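Local coordinates for transcriptional regulator, LacI family protein (Rhodococcus jostii, PDB 3K9C), which probably binds cis-regulatory DNA and regulates transcription, at residues Ser52-Glu55 and Lys56-Val59. Numbering follows the deposited sequence.
Sequences SRAE and KVAV
Ala54 O takes two backbone donors from the first turn of helix 55-63. Ala58 N reaches it at 3.0 Å, in the carbonyl plane and fairly straight, with an N-H...O angle of 157°. Val57 N lies 2.9 Å from Ala54 O, but that bond is weak because it is strongly bent. Ala54 is thus the N-cap residue, and the next bond, Val59 N to Glu55 O at 3.0 Å, continues the helix. The turn links strand 42-49 to this helix in a chain with a periplasmic binding protein-like domain. Arg53 folds back over it. Its CG is anti to the backbone N (chi1 -153°), and a bend at chi3 (93°) lays one face of the guanidinium over Ala58 CA. Arg53 NH2 comes within 3.6 Å of Ala58 CB, while Arg53 CG meets Val57 CG1 at 4.0 Å. Arg53 NE donates a hydrogen bond to Ala48 O, near the end of strand 42-49, and Tyr34 of the second subunit forms a cation-pi contact with Arg53. Cutting Arg53 back to an alanine is likely to cost Ala48 O this donor, Tyr34 its cation and Ala58 CA its guanidinium cover. Glu55 and Val59 run side by side, Glu55 CG to Val59 CG2 4.1 Å. The Glu55 carboxylate is held by Thr75 OG1 and Arg76 N. The chemistry implies a backbone-capped helix start, tied by Arg53 to strand and dimer partner, and by Glu55 to the loop after strand 67-73.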
ATOM      1  N   SER B  52       5.044  13.000   6.604  1.00 20.10           N
ATOM      2  CA  SER B  52       5.058  13.832   7.799  1.00 21.82           C
ATOM      3  C   SER B  52       5.893  13.237   8.924  1.00 21.63           C
ATOM      4  O   SER B  52       5.835  13.710  10.053  1.00 23.78           O
ATOM      5  CB  SER B  52       3.628  14.095   8.299  1.00 21.58           C
ATOM      6  OG  SER B  52       2.996  12.912   8.753  1.00 23.09           O
ATOM      7  N   ARG B  53       6.662  12.190   8.631  1.00 22.58           N
ATOM      8  CA  ARG B  53       7.500  11.592   9.669  1.00 22.32           C
ATOM      9  C   ARG B  53       8.844  11.163   9.103  1.00 22.11           C
ATOM     10  O   ARG B  53       9.001  10.037   8.625  1.00 21.04           O
ATOM     11  CB  ARG B  53       6.799  10.398  10.336  1.00 20.00           C
ATOM     12  CG  ARG B  53       7.284  10.193  11.777  1.00 25.48           C
ATOM     13  CD  ARG B  53       6.475   9.184  12.576  1.00 24.60           C
ATOM     14  NE  ARG B  53       7.071   7.862  12.491  1.00 32.72           N
ATOM     15  CZ  ARG B  53       7.671   7.229  13.494  1.00 28.08           C
ATOM     16  NH1 ARG B  53       7.758   7.787  14.690  1.00 30.88           N
ATOM     17  NH2 ARG B  53       8.203   6.039  13.285  1.00 28.81           N
ATOM     18  N   ALA B  54       9.808  12.077   9.166  1.00 21.25           N
ATOM     19  CA  ALA B  54      11.153  11.839   8.647  1.00 22.21           C
ATOM     20  C   ALA B  54      11.811  10.574   9.177  1.00 22.55           C
ATOM     21  O   ALA B  54      11.577  10.158  10.321  1.00 20.35           O
ATOM     22  CB  ALA B  54      12.044  13.046   8.942  1.00 21.95           C
ATOM     23  N   GLU B  55      12.637   9.964   8.333  1.00 22.95           N
ATOM     24  CA  GLU B  55      13.342   8.752   8.711  1.00 26.36           C
ATOM     25  C   GLU B  55      14.212   9.010   9.934  1.00 26.62           C
ATOM     26  O   GLU B  55      14.467   8.104  10.730  1.00 26.84           O
ATOM     27  CB  GLU B  55      14.197   8.242   7.552  1.00 27.18           C
ATOM     28  CG  GLU B  55      15.111   7.094   7.950  1.00 33.36           C
ATOM     29  CD  GLU B  55      15.732   6.402   6.763  1.00 35.05           C
ATOM     30  OE1 GLU B  55      16.084   7.109   5.792  1.00 35.47           O
ATOM     31  OE2 GLU B  55      15.877   5.157   6.807  1.00 36.37           O
ATOM     32  N   LYS B  56      14.665  10.249  10.083  1.00 27.38           N
ATOM     33  CA  LYS B  56      15.478  10.624  11.230  1.00 28.91           C
ATOM     34  C   LYS B  56      14.623  10.482  12.496  1.00 28.23           C
ATOM     35  O   LYS B  56      15.079   9.973  13.522  1.00 27.22           O
ATOM     36  CB  LYS B  56      15.955  12.073  11.072  1.00 32.46           C
ATOM     37  CG  LYS B  56      16.936  12.534  12.135  1.00 37.67           C
ATOM     38  CD  LYS B  56      17.310  14.006  11.945  1.00 43.77           C
ATOM     39  CE  LYS B  56      16.124  14.931  12.219  1.00 47.09           C
ATOM     40  NZ  LYS B  56      16.419  16.376  11.928  1.00 49.78           N
ATOM     41  N   VAL B  57      13.375  10.932  12.413  1.00 26.74           N
ATOM     42  CA  VAL B  57      12.448  10.860  13.544  1.00 25.70           C
ATOM     43  C   VAL B  57      12.112   9.402  13.870  1.00 24.48           C
ATOM     44  O   VAL B  57      12.022   9.009  15.035  1.00 23.37           O
ATOM     45  CB  VAL B  57      11.139  11.621  13.228  1.00 26.34           C
ATOM     46  CG1 VAL B  57      10.135  11.450  14.363  1.00 26.89           C
ATOM     47  CG2 VAL B  57      11.444  13.102  12.996  1.00 25.20           C
ATOM     48  N   ALA B  58      11.936   8.602  12.828  1.00 23.63           N
ATOM     49  CA  ALA B  58      11.612   7.196  12.994  1.00 22.83           C
ATOM     50  C   ALA B  58      12.751   6.444  13.690  1.00 23.75           C
ATOM     51  O   ALA B  58      12.508   5.619  14.579  1.00 22.11           O
ATOM     52  CB  ALA B  58      11.327   6.576  11.642  1.00 23.28           C
ATOM     53  N   VAL B  59      13.990   6.721  13.292  1.00 23.29           N
ATOM     54  CA  VAL B  59      15.119   6.030  13.900  1.00 26.77           C
ATOM     55  C   VAL B  59      15.280   6.403  15.371  1.00 27.42           C
ATOM     56  O   VAL B  59      15.451   5.520  16.210  1.00 27.96           O
ATOM     57  CB  VAL B  59      16.450   6.305  13.155  1.00 27.30           C
ATOM     58  CG1 VAL B  59      17.586   5.542  13.830  1.00 27.15           C
ATOM     59  CG2 VAL B  59      16.332   5.877  11.685  1.00 27.78           C
TER